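Local coordinates for acetyltransferase, GNAT family (Streptococcus agalactiae 2603V/R, PDB 2Q7B), which probably transfers an acetyl group to an amino group of its substrate, as a member of the GNAT family of N-acetyltransferases, at residues Leu162-Asp165 with Tyr166-Asp170. Residues are numbered along the deposited sequence; the frame is centred on the assembly and turned at random.
Sequences LDVD and YIFPD
Leu162, Val164, Tyr166 and Phe168 make a local side-chain contact round a tight turn in the loop that joins strand 155-157 to strand 173-179. The chain bends at Asp165. There the backbone N of Tyr166 reaches back to Val164 O at 2.8 Å. This hydrogen bond is weak, bent to 143° at the hydrogen, and it closes an inverse gamma turn. The side chain of Asp165 leaves the backbone away from the following residues, although its CB still lies 3.7 Å from Tyr166 N.

Inside the bend, the ring of Phe168 receives two aliphatic side chains. With chi1 at 177°, the Leu162 side chain extends opposite its own backbone N, and CD2 comes to the ring. It meets the ring edge, close to the ring plane, with Leu162 CD2 4.0 Å from Phe168 CZ. Val164 approaches the same ring obliquely, with CG1 4.1 Å from Phe168 CE2. Both side chains cross Phe168 at about a right angle. The other methyl of Val164, CG2, sits 4.1 Å from Tyr166 CB, and these two side chains run side by side in the same direction. The Tyr166 ring then sets its CD2 above one face of Phe168, 3.7 Å from the plane and offset toward the rim. In return, CD1 of Phe168 lies at the edge of the Tyr166 ring.

Ile175 of strand 173-179 also packs on Leu162 and Phe168, while Val97 of strand 95-103 touches Tyr166. The hydroxyl of Tyr166 is hydrogen-bonded to Lys99 NZ and to a citrate probably acquired during crystallisation. The whole is an inverse gamma turn centred on Asp165, its flanking apolar side chains gathered round Phe168, in the loop between the last two strands of a GNAT-family acetyltransferase.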
ATOM      1  N   LEU A 162     -27.645   6.058  16.179  1.00 56.02           N
ATOM      2  CA  LEU A 162     -27.110   7.168  15.387  1.00 54.81           C
ATOM      3  C   LEU A 162     -27.717   7.040  14.001  1.00 52.93           C
ATOM      4  O   LEU A 162     -27.578   5.987  13.386  1.00 54.63           O
ATOM      5  CB  LEU A 162     -25.582   7.079  15.279  1.00 54.49           C
ATOM      6  CG  LEU A 162     -24.873   8.131  14.407  1.00 54.88           C
ATOM      7  CD1 LEU A 162     -25.088   9.546  14.924  1.00 51.64           C
ATOM      8  CD2 LEU A 162     -23.384   7.832  14.316  1.00 53.14           C
ATOM      9  N   ASP A 163     -28.397   8.078  13.515  1.00 49.38           N
ATOM     10  CA  ASP A 163     -28.952   8.059  12.163  1.00 47.90           C
ATOM     11  C   ASP A 163     -28.003   8.878  11.310  1.00 46.85           C
ATOM     12  O   ASP A 163     -27.927  10.084  11.471  1.00 47.08           O
ATOM     13  CB  ASP A 163     -30.361   8.646  12.123  1.00 49.58           C
ATOM     14  CG  ASP A 163     -31.009   8.529  10.747  1.00 51.89           C
ATOM     15  OD1 ASP A 163     -30.298   8.375   9.724  1.00 61.72           O
ATOM     16  OD2 ASP A 163     -32.247   8.596  10.687  1.00 54.91           O
ATOM     17  N   VAL A 164     -27.279   8.221  10.406  1.00 43.63           N
ATOM     18  CA  VAL A 164     -26.306   8.901   9.569  1.00 41.42           C
ATOM     19  C   VAL A 164     -26.207   8.164   8.211  1.00 39.62           C
ATOM     20  O   VAL A 164     -26.322   6.940   8.149  1.00 39.50           O
ATOM     21  CB  VAL A 164     -24.945   8.989  10.326  1.00 41.06           C
ATOM     22  CG1 VAL A 164     -24.379   7.583  10.621  1.00 44.22           C
ATOM     23  CG2 VAL A 164     -23.922   9.825   9.573  1.00 39.47           C
ATOM     24  N   ASP A 165     -26.009   8.911   7.130  1.00 36.76           N
ATOM     25  CA  ASP A 165     -25.933   8.333   5.786  1.00 37.03           C
ATOM     26  C   ASP A 165     -24.525   7.798   5.554  1.00 35.09           C
ATOM     27  O   ASP A 165     -23.822   8.225   4.650  1.00 34.43           O
ATOM     28  CB  ASP A 165     -26.299   9.396   4.740  1.00 39.26           C
ATOM     29  CG  ASP A 165     -26.517   8.820   3.342  1.00 45.84           C
ATOM     30  OD1 ASP A 165     -26.916   7.644   3.216  1.00 54.20           O
ATOM     31  OD2 ASP A 165     -26.319   9.566   2.359  1.00 54.09           O
ATOM     32  N   TYR A 166     -24.143   6.829   6.374  1.00 34.81           N
ATOM     33  CA  TYR A 166     -22.804   6.275   6.354  1.00 35.72           C
ATOM     34  C   TYR A 166     -22.829   4.950   7.068  1.00 35.24           C
ATOM     35  O   TYR A 166     -23.530   4.793   8.056  1.00 36.21           O
ATOM     36  CB  TYR A 166     -21.855   7.240   7.071  1.00 37.01           C
ATOM     37  CG  TYR A 166     -20.415   6.815   7.060  1.00 37.06           C
ATOM     38  CD1 TYR A 166     -19.630   6.988   5.929  1.00 38.73           C
ATOM     39  CD2 TYR A 166     -19.827   6.268   8.195  1.00 36.02           C
ATOM     40  CE1 TYR A 166     -18.305   6.614   5.916  1.00 37.65           C
ATOM     41  CE2 TYR A 166     -18.523   5.891   8.188  1.00 36.93           C
ATOM     42  CZ  TYR A 166     -17.757   6.070   7.052  1.00 40.84           C
ATOM     43  OH  TYR A 166     -16.432   5.689   7.069  1.00 40.76           O
ATOM     44  N   ILE A 167     -22.064   3.993   6.556  1.00 36.36           N
ATOM     45  CA  ILE A 167     -21.981   2.680   7.165  1.00 35.80           C
ATOM     46  C   ILE A 167     -20.559   2.493   7.665  1.00 36.90           C
ATOM     47  O   ILE A 167     -19.588   2.615   6.887  1.00 37.82           O
ATOM     48  CB  ILE A 167     -22.336   1.543   6.164  1.00 34.21           C
ATOM     49  CG1 ILE A 167     -23.705   1.768   5.497  1.00 34.00           C
ATOM     50  CG2 ILE A 167     -22.323   0.183   6.873  1.00 34.99           C
ATOM     51  CD1 ILE A 167     -24.857   1.484   6.333  1.00 34.20           C
ATOM     52  N   PHE A 168     -20.442   2.231   8.964  1.00 36.87           N
ATOM     53  CA  PHE A 168     -19.163   1.970   9.603  1.00 39.17           C
ATOM     54  C   PHE A 168     -18.779   0.519   9.316  1.00 40.99           C
ATOM     55  O   PHE A 168     -19.659  -0.347   9.205  1.00 38.85           O
ATOM     56  CB  PHE A 168     -19.247   2.203  11.125  1.00 41.65           C
ATOM     57  CG  PHE A 168     -19.679   3.594  11.498  1.00 37.80           C
ATOM     58  CD1 PHE A 168     -18.774   4.637  11.511  1.00 43.09           C
ATOM     59  CD2 PHE A 168     -20.994   3.863  11.793  1.00 42.11           C
ATOM     60  CE1 PHE A 168     -19.191   5.932  11.842  1.00 37.59           C
ATOM     61  CE2 PHE A 168     -21.409   5.150  12.119  1.00 46.92           C
ATOM     62  CZ  PHE A 168     -20.498   6.179  12.134  1.00 41.91           C
ATOM     63  N   PRO A 169     -17.468   0.226   9.231  1.00 45.46           N
ATOM     64  CA  PRO A 169     -17.058  -1.151   8.921  1.00 47.87           C
ATOM     65  C   PRO A 169     -17.571  -2.171   9.939  1.00 49.85           C
ATOM     66  O   PRO A 169     -17.796  -1.827  11.110  1.00 50.02           O
ATOM     67  CB  PRO A 169     -15.525  -1.075   8.893  1.00 48.22           C
ATOM     68  CG  PRO A 169     -15.174   0.190   9.586  1.00 47.68           C
ATOM     69  CD  PRO A 169     -16.313   1.123   9.414  1.00 47.02           C
ATOM     70  N   ASP A 170     -17.783  -3.406   9.478  1.00 52.94           N
ATOM     71  CA  ASP A 170     -18.322  -4.481  10.335  1.00 56.33           C
ATOM     72  C   ASP A 170     -17.202  -5.090  11.196  1.00 56.81           C
ATOM     73  O   ASP A 170     -16.672  -6.174  10.898  1.00 55.59           O
ATOM     74  CB  ASP A 170     -19.050  -5.549   9.488  1.00 56.87           C
ATOM     75  CG  ASP A 170     -19.978  -6.437  10.313  1.00 61.65           C
ATOM     76  OD1 ASP A 170     -20.042  -6.267  11.549  1.00 68.90           O
ATOM     77  OD2 ASP A 170     -20.663  -7.301   9.716  1.00 64.86           O
TER